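Local structure of polycomb protein Sfmbt (Drosophila melanogaster, 5J8Y) at residues N10-D13 against V14-L18; F17-N21 against D22-H26; D28-R32 against N33-G37; G37-L40 against L41-T44; G53-V56 against G57-L60. The protein probably contributes to anchoring PRC1 at Polycomb response elements as part of PhoRC, its SAM domain pairing with the SAM domain of Scm. One frame throughout, in Å; residues are numbered along the deposited sequence.

Contact 1: residues N10-D13 against V14-L18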
loop_
_atom_site.group_PDB
_atom_site.type_symbol
_atom_site.label_atom_id
_atom_site.label_comp_id
_atom_site.label_asym_id
_atom_site.label_seq_id
_atom_site.Cartn_x
_atom_site.Cartn_y
_atom_site.Cartn_z
ATOM N N ASN C 10 -15.725 15.793 -9.550
ATOM C CA ASN C 10 -16.539 14.692 -10.077
ATOM C C ASN C 10 -15.689 13.446 -10.380
ATOM O O ASN C 10 -14.536 13.431 -10.065
ATOM C CB ASN C 10 -17.318 15.113 -11.321
ATOM C CG ASN C 10 -16.421 15.612 -12.416
ATOM O OD1 ASN C 10 -15.299 15.167 -12.562
ATOM N ND2 ASN C 10 -16.923 16.554 -13.194
ATOM N N VAL C 11 -16.291 12.442 -11.021
ATOM C CA VAL C 11 -15.638 11.189 -11.326
ATOM C C VAL C 11 -14.431 11.426 -12.224
ATOM O O VAL C 11 -13.390 10.826 -12.046
ATOM C CB VAL C 11 -16.546 10.181 -12.079
ATOM C CG1 VAL C 11 -15.787 8.898 -12.279
ATOM C CG2 VAL C 11 -17.833 9.886 -11.348
ATOM N N TYR C 12 -14.593 12.308 -13.197
ATOM C CA TYR C 12 -13.500 12.694 -14.079
ATOM C C TYR C 12 -12.396 13.397 -13.324
ATOM O O TYR C 12 -11.241 13.238 -13.632
ATOM C CB TYR C 12 -13.991 13.521 -15.268
ATOM C CG TYR C 12 -12.890 13.936 -16.231
ATOM C CD1 TYR C 12 -12.495 13.120 -17.270
ATOM C CD2 TYR C 12 -12.269 15.151 -16.102
ATOM C CE1 TYR C 12 -11.510 13.513 -18.134
ATOM C CE2 TYR C 12 -11.296 15.549 -16.949
ATOM C CZ TYR C 12 -10.917 14.733 -17.961
ATOM O OH TYR C 12 -9.936 15.151 -18.778
ATOM N N ASP C 13 -12.751 14.208 -12.353
ATOM C CA ASP C 13 -11.749 14.897 -11.560
ATOM C C ASP C 13 -10.851 13.838 -10.829
ATOM O O ASP C 13 -9.665 13.947 -10.809
ATOM C CB ASP C 13 -12.424 15.808 -10.550
ATOM C CG ASP C 13 -12.952 17.119 -11.168
ATOM O OD1 ASP C 13 -12.175 17.848 -11.791
ATOM O OD2 ASP C 13 -14.130 17.391 -10.991
ATOM N N VAL C 14 -11.466 12.804 -10.277
ATOM C CA VAL C 14 -10.758 11.749 -9.554
ATOM C C VAL C 14 -9.822 10.971 -10.497
ATOM O O VAL C 14 -8.727 10.601 -10.141
ATOM C CB VAL C 14 -11.761 10.820 -8.831
ATOM C CG1 VAL C 14 -11.066 9.658 -8.172
ATOM C CG2 VAL C 14 -12.572 11.594 -7.791
ATOM N N SER C 15 -10.258 10.759 -11.723
ATOM C CA SER C 15 -9.457 10.018 -12.693
ATOM C C SER C 15 -8.160 10.752 -13.013
ATOM O O SER C 15 -7.089 10.144 -13.053
ATOM C CB SER C 15 -10.253 9.780 -13.977
ATOM O OG SER C 15 -11.226 8.767 -13.791
ATOM N N GLN C 16 -8.256 12.030 -13.196
ATOM C CA GLN C 16 -7.122 12.808 -13.527
ATOM C C GLN C 16 -6.202 12.891 -12.355
ATOM O O GLN C 16 -5.014 12.938 -12.516
ATOM C CB GLN C 16 -7.533 14.185 -13.981
ATOM C CG GLN C 16 -8.321 14.247 -15.286
ATOM C CD GLN C 16 -7.666 13.477 -16.429
ATOM O OE1 GLN C 16 -8.154 12.500 -16.843
ATOM N NE2 GLN C 16 -6.597 13.958 -16.926
ATOM N N PHE C 17 -6.756 12.923 -11.176
ATOM C CA PHE C 17 -5.920 13.012 -9.980
ATOM C C PHE C 17 -5.083 11.747 -9.908
ATOM O O PHE C 17 -3.916 11.777 -9.718
ATOM C CB PHE C 17 -6.784 13.171 -8.776
ATOM C CG PHE C 17 -6.079 12.995 -7.507
ATOM C CD1 PHE C 17 -5.191 13.933 -7.067
ATOM C CD2 PHE C 17 -6.314 11.888 -6.748
ATOM C CE1 PHE C 17 -4.562 13.766 -5.879
ATOM C CE2 PHE C 17 -5.668 11.713 -5.561
ATOM C CZ PHE C 17 -4.793 12.660 -5.135
ATOM N N LEU C 18 -5.744 10.637 -10.062
ATOM C CA LEU C 18 -5.079 9.345 -10.097
ATOM C C LEU C 18 -4.050 9.287 -11.226
ATOM O O LEU C 18 -3.016 8.636 -11.095
ATOM C CB LEU C 18 -6.110 8.225 -10.266
ATOM C CG LEU C 18 -6.993 7.926 -9.054
ATOM C CD1 LEU C 18 -8.283 7.249 -9.479
ATOM C CD2 LEU C 18 -6.245 7.056 -8.056
#
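Gln16 lies over one face of the Tyr12 ring, one helical turn further on. The CH-pi contact is made by Gln16 CG, 4.0 Å from the centroid of the Tyr12 ring. Tyr12 has CG anti to its backbone N (chi1 -179°), while Gln16 bends at chi2 so that its amide lies nearly parallel to the ring, the planes 12° apart, with Gln16 OE1 3.7 Å from Tyr12 CZ. With an alanine here CG and the amide are gone, which would probably strip that face of Tyr12 of its cover and leave the ring freer to turn.

Side-chain-to-backbone bonds close the start of the helix. Asp13 N gives to Asn10 OD1 at 2.7 Å, and Asn10 N returns a bond of 2.7 Å to Asp13 OD2, on the anti lone pair of that carboxylate. Such reciprocity defines a capping box, with Asn10 as N-cap of helix 11-20, the first helix of this SAM domain.

Backbone bonds then carry the turn forward. Val14 N gives to Asn10 O at 3.1 Å, and Ser15, Gln16 and Phe17 give likewise to Val11, Tyr12 and Asp13; Ser15 OG adds a weak bond of 3.5 Å to Val11 O.

Contact 2: residues F17-N21 against D22-H26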
loop_
_atom_site.group_PDB
_atom_site.type_symbol
_atom_site.label_atom_id
_atom_site.label_comp_id
_atom_site.label_asym_id
_atom_site.label_seq_id
_atom_site.Cartn_x
_atom_site.Cartn_y
_atom_site.Cartn_z
ATOM N N PHE C 17 -6.756 12.923 -11.176
ATOM C CA PHE C 17 -5.920 13.012 -9.980
ATOM C C PHE C 17 -5.083 11.747 -9.908
ATOM O O PHE C 17 -3.916 11.777 -9.718
ATOM C CB PHE C 17 -6.784 13.171 -8.776
ATOM C CG PHE C 17 -6.079 12.995 -7.507
ATOM C CD1 PHE C 17 -5.191 13.933 -7.067
ATOM C CD2 PHE C 17 -6.314 11.888 -6.748
ATOM C CE1 PHE C 17 -4.562 13.766 -5.879
ATOM C CE2 PHE C 17 -5.668 11.713 -5.561
ATOM C CZ PHE C 17 -4.793 12.660 -5.135
ATOM N N LEU C 18 -5.744 10.637 -10.062
ATOM C CA LEU C 18 -5.079 9.345 -10.097
ATOM C C LEU C 18 -4.050 9.287 -11.226
ATOM O O LEU C 18 -3.016 8.636 -11.095
ATOM C CB LEU C 18 -6.110 8.225 -10.266
ATOM C CG LEU C 18 -6.993 7.926 -9.054
ATOM C CD1 LEU C 18 -8.283 7.249 -9.479
ATOM C CD2 LEU C 18 -6.245 7.056 -8.056
ATOM N N ARG C 19 -4.329 9.939 -12.343
ATOM C CA ARG C 19 -3.419 9.916 -13.479
ATOM C C ARG C 19 -2.089 10.590 -13.212
ATOM O O ARG C 19 -1.043 10.034 -13.467
ATOM C CB ARG C 19 -4.059 10.562 -14.704
ATOM C CG ARG C 19 -3.477 10.042 -15.982
ATOM C CD ARG C 19 -4.258 10.455 -17.220
ATOM N NE ARG C 19 -5.336 9.540 -17.554
ATOM C CZ ARG C 19 -5.234 8.498 -18.374
ATOM N NH1 ARG C 19 -4.098 8.170 -18.954
ATOM N NH2 ARG C 19 -6.306 7.777 -18.611
ATOM N N VAL C 20 -2.135 11.810 -12.716
ATOM C CA VAL C 20 -0.920 12.607 -12.585
ATOM C C VAL C 20 -0.075 12.147 -11.399
ATOM O O VAL C 20 1.069 12.575 -11.247
ATOM C CB VAL C 20 -1.245 14.112 -12.430
ATOM C CG1 VAL C 20 -2.151 14.582 -13.568
ATOM C CG2 VAL C 20 -1.887 14.400 -11.074
ATOM N N ASN C 21 -0.643 11.281 -10.563
ATOM C CA ASN C 21 0.076 10.730 -9.417
ATOM C C ASN C 21 0.484 9.280 -9.662
ATOM O O ASN C 21 0.656 8.502 -8.723
ATOM C CB ASN C 21 -0.773 10.839 -8.150
ATOM C CG ASN C 21 -0.928 12.269 -7.678
ATOM O OD1 ASN C 21 0.039 12.898 -7.250
ATOM N ND2 ASN C 21 -2.147 12.790 -7.749
ATOM N N ASP C 22 0.636 8.932 -10.937
ATOM C CA ASP C 22 1.111 7.612 -11.348
ATOM C C ASP C 22 0.226 6.475 -10.840
ATOM O O ASP C 22 0.728 5.419 -10.455
ATOM C CB ASP C 22 2.549 7.397 -10.869
ATOM C CG ASP C 22 3.479 8.518 -11.292
ATOM O OD1 ASP C 22 3.956 8.494 -12.446
ATOM O OD2 ASP C 22 3.736 9.421 -10.469
ATOM N N CYS C 23 -1.086 6.697 -10.844
ATOM C CA CYS C 23 -2.048 5.654 -10.492
ATOM C C CYS C 23 -3.044 5.452 -11.631
ATOM O O CYS C 23 -4.207 5.125 -11.402
ATOM C CB CYS C 23 -2.780 6.007 -9.194
ATOM S SG CYS C 23 -1.735 5.964 -7.718
ATOM N N THR C 24 -2.583 5.718 -12.834
ATOM C CA THR C 24 -3.375 5.545 -14.027
ATOM C C THR C 24 -4.082 4.232 -14.062
ATOM O O THR C 24 -5.165 4.170 -14.550
ATOM C CB THR C 24 -2.557 5.636 -15.282
ATOM O OG1 THR C 24 -1.771 6.805 -15.273
ATOM C CG2 THR C 24 -3.386 5.617 -16.455
ATOM N N ALA C 25 -3.479 3.194 -13.537
ATOM C CA ALA C 25 -4.041 1.857 -13.619
ATOM C C ALA C 25 -5.367 1.653 -12.916
ATOM O O ALA C 25 -6.033 0.676 -13.154
ATOM C CB ALA C 25 -3.032 0.814 -13.187
ATOM N N HIS C 26 -5.681 2.502 -11.965
ATOM C CA HIS C 26 -6.873 2.350 -11.174
ATOM C C HIS C 26 -8.065 3.269 -11.551
ATOM O O HIS C 26 -9.159 3.137 -11.040
ATOM C CB HIS C 26 -6.472 2.533 -9.720
ATOM C CG HIS C 26 -5.241 1.782 -9.349
ATOM N ND1 HIS C 26 -5.248 0.444 -9.094
ATOM C CD2 HIS C 26 -3.969 2.182 -9.209
ATOM C CE1 HIS C 26 -4.033 0.052 -8.800
ATOM N NE2 HIS C 26 -3.246 1.095 -8.828
HETATM O O HOH W 1 -1.321 8.965 -17.979
#
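With chi1 at -72°, Leu18 sets CG beside its own backbone N, and its CD2 rests on Cys23 CB at 3.8 Å; the chi1 of Cys23 (-69°) turns SG toward Asn21 O. Arg19 instead runs out with CG opposite the backbone N and bends at chi3, bringing its guanidinium across the Thr24 side chain. Thr24 CG2 lies over one face of that group, offset toward the rim and 3.6 Å from Arg19 NH1. A water accepts from Arg19 NH1 at 3.0 Å and also has a weak link to Thr24 OG1.

Beneath these side chains the backbone closes in a Schellman motif, in which Asp22 takes positive phi as the C-prime residue. Cys23 N reaches Leu18 O at 2.7 Å, while Asp22 N meets Arg19 O at 3.2 Å from well above the carbonyl plane. Asn21 ND2 gives a further bond of 2.8 Å to Phe17 O, so a side-chain amide serves a carbonyl of the last turn, and the same nitrogen lies above the Phe17 ring, toward its rim.

The turn ends helix 11-20 and leads to helix 27-32. Leu18 and Cys23 both pack on Ile62 of helix 56-71, Asn21 touches Leu65 there, and Leu18 also meets Phe30 of helix 27-32.

Contact 3: residues D28-R32 against N33-G37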
loop_
_atom_site.group_PDB
_atom_site.type_symbol
_atom_site.label_atom_id
_atom_site.label_comp_id
_atom_site.label_asym_id
_atom_site.label_seq_id
_atom_site.Cartn_x
_atom_site.Cartn_y
_atom_site.Cartn_z
ATOM N N ASP C 28 -10.092 3.350 -14.126
ATOM C CA ASP C 28 -11.288 2.738 -14.664
ATOM C C ASP C 28 -12.157 2.081 -13.579
ATOM O O ASP C 28 -13.388 2.182 -13.616
ATOM C CB ASP C 28 -11.052 1.835 -15.916
ATOM C CG ASP C 28 -10.202 2.506 -17.072
ATOM O OD1 ASP C 28 -10.131 3.720 -17.172
ATOM O OD2 ASP C 28 -9.609 1.764 -17.912
ATOM N N THR C 29 -11.532 1.431 -12.602
ATOM C CA THR C 29 -12.282 0.870 -11.473
ATOM C C THR C 29 -12.963 1.970 -10.655
ATOM O O THR C 29 -14.091 1.856 -10.225
ATOM C CB THR C 29 -11.426 0.009 -10.542
ATOM O OG1 THR C 29 -10.633 -0.899 -11.311
ATOM C CG2 THR C 29 -12.290 -0.753 -9.676
ATOM N N PHE C 30 -12.238 3.042 -10.494
ATOM C CA PHE C 30 -12.715 4.163 -9.754
ATOM C C PHE C 30 -13.945 4.793 -10.469
ATOM O O PHE C 30 -14.908 5.160 -9.843
ATOM C CB PHE C 30 -11.589 5.137 -9.524
ATOM C CG PHE C 30 -10.938 4.991 -8.186
ATOM C CD1 PHE C 30 -10.495 3.781 -7.776
ATOM C CD2 PHE C 30 -10.781 6.064 -7.342
ATOM C CE1 PHE C 30 -9.914 3.621 -6.535
ATOM C CE2 PHE C 30 -10.186 5.907 -6.119
ATOM C CZ PHE C 30 -9.767 4.689 -5.711
ATOM N N SER C 31 -13.866 4.909 -11.784
ATOM C CA SER C 31 -14.956 5.418 -12.634
ATOM C C SER C 31 -16.148 4.542 -12.646
ATOM O O SER C 31 -17.245 4.981 -12.459
ATOM C CB SER C 31 -14.500 5.550 -14.049
ATOM O OG SER C 31 -13.678 6.628 -14.174
ATOM N N ARG C 32 -15.907 3.264 -12.785
ATOM C CA ARG C 32 -16.984 2.319 -12.833
ATOM C C ARG C 32 -17.747 2.373 -11.555
ATOM O O ARG C 32 -18.934 2.290 -11.577
ATOM C CB ARG C 32 -16.467 0.916 -13.040
ATOM C CG ARG C 32 -16.125 0.526 -14.443
ATOM C CD ARG C 32 -15.709 -0.936 -14.417
ATOM N NE ARG C 32 -14.446 -1.110 -13.755
ATOM C CZ ARG C 32 -13.299 -0.770 -14.306
ATOM N NH1 ARG C 32 -13.261 -0.269 -15.495
ATOM N NH2 ARG C 32 -12.201 -0.937 -13.668
ATOM N N ASN C 33 -17.065 2.514 -10.443
ATOM C CA ASN C 33 -17.734 2.642 -9.181
ATOM C C ASN C 33 -18.151 4.050 -8.805
ATOM O O ASN C 33 -18.580 4.321 -7.702
ATOM C CB ASN C 33 -16.857 2.088 -8.107
ATOM C CG ASN C 33 -16.732 0.640 -8.201
ATOM O OD1 ASN C 33 -17.575 -0.092 -7.727
ATOM N ND2 ASN C 33 -15.683 0.211 -8.840
ATOM N N LYS C 34 -18.016 4.945 -9.741
ATOM C CA LYS C 34 -18.430 6.284 -9.528
ATOM C C LYS C 34 -17.907 6.851 -8.244
ATOM O O LYS C 34 -18.616 7.187 -7.330
ATOM C CB LYS C 34 -19.935 6.372 -9.628
ATOM C CG LYS C 34 -20.437 6.284 -11.055
ATOM C CD LYS C 34 -21.890 6.606 -11.176
ATOM C CE LYS C 34 -22.168 8.042 -11.608
ATOM N NZ LYS C 34 -23.638 8.296 -11.666
ATOM N N ILE C 35 -16.596 6.953 -8.216
ATOM C CA ILE C 35 -15.878 7.566 -7.134
ATOM C C ILE C 35 -15.537 8.990 -7.575
ATOM O O ILE C 35 -14.634 9.206 -8.349
ATOM C CB ILE C 35 -14.596 6.794 -6.789
ATOM C CG1 ILE C 35 -14.912 5.332 -6.477
ATOM C CG2 ILE C 35 -13.845 7.492 -5.663
ATOM C CD1 ILE C 35 -15.471 5.060 -5.113
ATOM N N ASP C 36 -16.332 9.929 -7.094
ATOM C CA ASP C 36 -16.096 11.352 -7.244
ATOM C C ASP C 36 -15.370 11.889 -6.008
ATOM O O ASP C 36 -15.057 11.144 -5.102
ATOM C CB ASP C 36 -17.415 12.109 -7.509
ATOM C CG ASP C 36 -18.334 12.146 -6.300
ATOM O OD1 ASP C 36 -18.050 11.457 -5.315
ATOM O OD2 ASP C 36 -19.363 12.844 -6.343
ATOM N N GLY C 37 -15.054 13.176 -6.020
ATOM C CA GLY C 37 -14.366 13.808 -4.916
ATOM C C GLY C 37 -14.935 13.453 -3.551
ATOM O O GLY C 37 -14.231 12.959 -2.695
#
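Asn33 doubles back on the helix it follows and holds Thr29 O with two donors. Its side-chain amide supplies the shorter bond, Asn33 ND2 to Thr29 O at 2.7 Å, nearly straight at 165° and with the acceptor lying in the amide plane. The backbone bond from Asn33 N to Thr29 O is 3.1 Å long and arrives from the opposite face of the carbonyl plane, so the oxygen is gripped from both faces. The two side chains run side by side, with Thr29 CG2 3.6 Å from Asn33 ND2.

The apolar half of the contact is formed by Phe30 and Ile35. Phe30 CD2 meets Ile35 CG2 at 3.8 Å, and Ile35 CG1 extends over one face of the ring. Ile35 places CG2 opposite its backbone N and CG1 beside it (chi1 -56°), which sets Ile35 CG2 at the CD2 edge of the ring and carries Ile35 CG1 over its face, 3.4 Å from Phe30 O.

What positions these groups is the Schellman motif that ends the helix. Lys34 is its C-prime residue with positive phi; Ile35 N gives to Phe30 O at 3.0 Å, and Lys34 N to Ser31 O at 2.8 Å from above the carbonyl plane. Further on, Asp36 is the N-cap of helix 37-40, its OD1 accepting from Arg39 N.

The turn thus links helix 27-32 to helix 37-40. Thr29, Phe30, Asn33 and Ile35 all touch Leu51 of helix 45-51, while Phe30 also packs on Val14 of helix 11-20, and Ser31 on Val11 and Ser15.

Contact 4: residues G37-L40 against L41-T44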
loop_
_atom_site.group_PDB
_atom_site.type_symbol
_atom_site.label_atom_id
_atom_site.label_comp_id
_atom_site.label_asym_id
_atom_site.label_seq_id
_atom_site.Cartn_x
_atom_site.Cartn_y
_atom_site.Cartn_z
ATOM N N GLY C 37 -15.054 13.176 -6.020
ATOM C CA GLY C 37 -14.366 13.808 -4.916
ATOM C C GLY C 37 -14.935 13.453 -3.551
ATOM O O GLY C 37 -14.231 12.959 -2.695
ATOM N N LYS C 38 -16.226 13.690 -3.370
ATOM C CA LYS C 38 -16.882 13.478 -2.100
ATOM C C LYS C 38 -16.665 12.076 -1.576
ATOM O O LYS C 38 -16.265 11.864 -0.469
ATOM C CB LYS C 38 -18.387 13.721 -2.259
ATOM C CG LYS C 38 -19.288 13.257 -1.161
ATOM C CD LYS C 38 -20.545 14.108 -1.133
ATOM C CE LYS C 38 -21.368 13.778 0.085
ATOM N NZ LYS C 38 -21.008 14.492 1.317
ATOM N N ARG C 39 -16.923 11.086 -2.406
ATOM C CA ARG C 39 -16.730 9.721 -2.016
ATOM C C ARG C 39 -15.256 9.423 -1.819
ATOM O O ARG C 39 -14.893 8.656 -0.959
ATOM C CB ARG C 39 -17.361 8.771 -2.986
ATOM C CG ARG C 39 -17.171 7.321 -2.651
ATOM C CD ARG C 39 -17.766 6.812 -1.351
ATOM N NE ARG C 39 -17.562 5.381 -1.312
ATOM C CZ ARG C 39 -17.611 4.602 -0.259
ATOM N NH1 ARG C 39 -17.914 5.049 0.936
ATOM N NH2 ARG C 39 -17.333 3.337 -0.423
ATOM N N LEU C 40 -14.415 10.040 -2.596
ATOM C CA LEU C 40 -13.000 9.851 -2.462
ATOM C C LEU C 40 -12.541 10.064 -1.025
ATOM O O LEU C 40 -12.030 9.186 -0.383
ATOM C CB LEU C 40 -12.237 10.830 -3.316
ATOM C CG LEU C 40 -10.731 10.594 -3.427
ATOM C CD1 LEU C 40 -10.340 9.274 -4.047
ATOM C CD2 LEU C 40 -10.027 11.724 -4.120
ATOM N N LEU C 41 -12.775 11.270 -0.567
ATOM C CA LEU C 41 -12.401 11.705 0.757
ATOM C C LEU C 41 -13.077 10.962 1.879
ATOM O O LEU C 41 -12.743 11.164 2.996
ATOM C CB LEU C 41 -12.632 13.177 0.912
ATOM C CG LEU C 41 -12.158 14.139 -0.134
ATOM C CD1 LEU C 41 -12.564 15.498 0.265
ATOM C CD2 LEU C 41 -10.673 14.146 -0.349
ATOM N N GLN C 42 -14.032 10.114 1.573
ATOM C CA GLN C 42 -14.745 9.343 2.552
ATOM C C GLN C 42 -14.154 7.992 2.679
ATOM O O GLN C 42 -14.310 7.347 3.664
ATOM C CB GLN C 42 -16.222 9.194 2.160
ATOM C CG GLN C 42 -17.101 10.399 2.481
ATOM C CD GLN C 42 -18.544 10.240 2.002
ATOM O OE1 GLN C 42 -18.808 9.941 0.852
ATOM N NE2 GLN C 42 -19.476 10.463 2.897
ATOM N N LEU C 43 -13.498 7.544 1.637
ATOM C CA LEU C 43 -12.928 6.227 1.596
ATOM C C LEU C 43 -12.029 5.798 2.769
ATOM O O LEU C 43 -11.163 6.507 3.119
ATOM C CB LEU C 43 -12.136 6.050 0.284
ATOM C CG LEU C 43 -12.920 5.884 -1.003
ATOM C CD1 LEU C 43 -12.124 5.690 -2.246
ATOM C CD2 LEU C 43 -13.900 4.757 -0.834
ATOM N N THR C 44 -12.282 4.630 3.343
ATOM C CA THR C 44 -11.369 4.000 4.290
ATOM C C THR C 44 -10.537 2.977 3.530
ATOM O O THR C 44 -10.772 2.739 2.343
ATOM C CB THR C 44 -12.112 3.298 5.443
ATOM O OG1 THR C 44 -12.813 2.155 4.937
ATOM C CG2 THR C 44 -13.099 4.242 6.111
#
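Leu43 folds back onto the short helix 37-40 at the end of a type I beta turn that runs from Leu40 to Leu43, within the SAM domain's small helical bundle. Followed outward, its side chain first meets backbone: Leu43 CB lies 3.2 Å from Leu40 O, and Leu43 CG lies 3.4 Å from Arg39 O. CG is opposite the carbonyl carbon and beside the backbone N (chi1 -73°), from where the two methyls part company. Leu43 CD1 comes to Leu40 CD1 at 4.4 Å, a loose apolar touch on the buried side, whereas CD2 covers one face of the Arg39 guanidinium, offset toward its rim. An alanine at Leu43 would lack both methyls, and would probably open a gap beside Leu40 and leave the Arg39 guanidinium without its apolar cover.

The backbone fixes this arrangement. Leu43 N gives to Leu40 O at 3.0 Å, closing the turn, and has a weak second bond to Arg39 O. Gln42 N also gives to Arg39 O, from above the carbonyl plane, while Leu41 N points almost straight at Gly37 O. Leu40 reaches inward to Ile66 and Leu69 of helix 56-71, and Arg39 touches Asp47 and Leu43 touches Ile48 of helix 45-51.

Gln42 lies on the outer side, its extended chain crossing Arg39 at about a right angle, with the amide and guanidinium planes 83° apart. Gln42 CG packs 3.4 Å from Lys38 O, and Gln42 OE1 comes to 3.5 Å from Arg39 CA.

Contact 5: residues G53-V56 against G57-L60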
loop_
_atom_site.group_PDB
_atom_site.type_symbol
_atom_site.label_atom_id
_atom_site.label_comp_id
_atom_site.label_asym_id
_atom_site.label_seq_id
_atom_site.Cartn_x
_atom_site.Cartn_y
_atom_site.Cartn_z
ATOM N N GLY C 53 -8.862 -4.863 -6.031
ATOM C CA GLY C 53 -8.700 -6.302 -6.150
ATOM C C GLY C 53 -8.077 -6.949 -4.929
ATOM O O GLY C 53 -7.348 -7.934 -5.045
ATOM N N MET C 54 -8.364 -6.394 -3.760
ATOM C CA MET C 54 -7.882 -6.929 -2.508
ATOM C C MET C 54 -6.349 -6.976 -2.461
ATOM O O MET C 54 -5.774 -7.851 -1.866
ATOM C CB MET C 54 -8.467 -8.318 -2.242
ATOM C CG MET C 54 -9.989 -8.360 -2.111
ATOM S SD MET C 54 -10.715 -7.138 -1.010
ATOM C CE MET C 54 -10.215 -7.798 0.565
ATOM N N LYS C 55 -5.706 -6.020 -3.095
ATOM C CA LYS C 55 -4.248 -5.918 -3.090
ATOM C C LYS C 55 -3.788 -4.835 -2.117
ATOM O O LYS C 55 -4.152 -3.669 -2.257
ATOM C CB LYS C 55 -3.728 -5.623 -4.497
ATOM C CG LYS C 55 -3.934 -6.763 -5.479
ATOM C CD LYS C 55 -3.559 -6.358 -6.894
ATOM C CE LYS C 55 -3.242 -7.574 -7.748
ATOM N NZ LYS C 55 -3.357 -7.283 -9.202
ATOM N N VAL C 56 -3.006 -5.236 -1.129
ATOM C CA VAL C 56 -2.562 -4.350 -0.068
ATOM C C VAL C 56 -1.639 -3.223 -0.554
ATOM O O VAL C 56 -1.787 -2.095 -0.152
ATOM C CB VAL C 56 -1.872 -5.147 1.065
ATOM C CG1 VAL C 56 -1.154 -4.239 2.061
ATOM C CG2 VAL C 56 -2.893 -5.985 1.779
ATOM N N GLY C 57 -0.666 -3.571 -1.379
ATOM C CA GLY C 57 0.305 -2.604 -1.863
ATOM C C GLY C 57 -0.343 -1.385 -2.494
ATOM O O GLY C 57 -0.144 -0.263 -2.027
ATOM N N PRO C 58 -1.117 -1.598 -3.567
ATOM C CA PRO C 58 -1.880 -0.526 -4.219
ATOM C C PRO C 58 -2.839 0.180 -3.260
ATOM O O PRO C 58 -2.956 1.404 -3.297
ATOM C CB PRO C 58 -2.653 -1.262 -5.317
ATOM C CG PRO C 58 -1.851 -2.477 -5.601
ATOM C CD PRO C 58 -1.210 -2.870 -4.304
ATOM N N ALA C 59 -3.513 -0.597 -2.419
ATOM C CA ALA C 59 -4.449 -0.056 -1.437
ATOM C C ALA C 59 -3.782 0.956 -0.512
ATOM O O ALA C 59 -4.335 2.023 -0.248
ATOM C CB ALA C 59 -5.063 -1.182 -0.625
ATOM N N LEU C 60 -2.612 0.615 -0.031
ATOM C CA LEU C 60 -1.881 1.478 0.845
ATOM C C LEU C 60 -1.382 2.726 0.131
ATOM O O LEU C 60 -1.373 3.781 0.661
ATOM C CB LEU C 60 -0.769 0.749 1.505
ATOM C CG LEU C 60 -1.132 0.032 2.794
ATOM C CD1 LEU C 60 -0.047 -0.924 3.155
ATOM C CD2 LEU C 60 -1.510 0.914 3.974
#
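Val56 packs along Leu60, one turn further into helix 56-71, and is the residue most covered by this contact. The two side chains point the same way and lie alongside each other, with Val56 CG1 3.7 Å from Leu60 CD1. Val56 holds CG1 opposite its backbone N (chi1 169°), which directs that methyl at the leucine branch. Beneath them Leu60 N gives a bond of 2.8 Å to Val56 O, almost in line with the carbonyl.

Lys55, the N-cap residue, sets its CB against the proline ring, 3.7 Å from Pro58 CD, while the rest of the chain extends away from the helix. Lys55 O accepts from Ala59 N at 3.1 Å, and Ala59 CB is pressed close to the same oxygen.

Pro58 is the third, a proline in the first turn, where a residue without an N-H costs the helix no bond. Its ring also packs on Leu52 and His26.

The outer side of this turn faces the partner protein: Val56 N bonds His35 ND1 of the Scm chain, Val56 packs on Met54 of the Scm chain, and Gly57 makes backbone hydrogen bonds to the Scm chain. This fits the end-helix surface through which SAM domains commonly associate.

How the contacts relate
Contacts 1 and 2 occupy the two ends of helix 11-20 and are surface contacts: a capping box opens it, a Schellman motif closes it. Contact 3 repeats the Schellman ending on helix 27-32, but is partly buried and adds an aromatic-aliphatic pair. Contact 4, sharing Gly37 with contact 3, is also partly buried and relies on a beta turn and leucines. Their apolar sides converge: Phe30 of contact 3 touches Leu18 of contact 2 and Leu40 of contact 4, and Val14 of contact 1 meets Leu40 too. Contact 5, buried and about 19 Å from contact 1 between centres, alone meets the Scm chain.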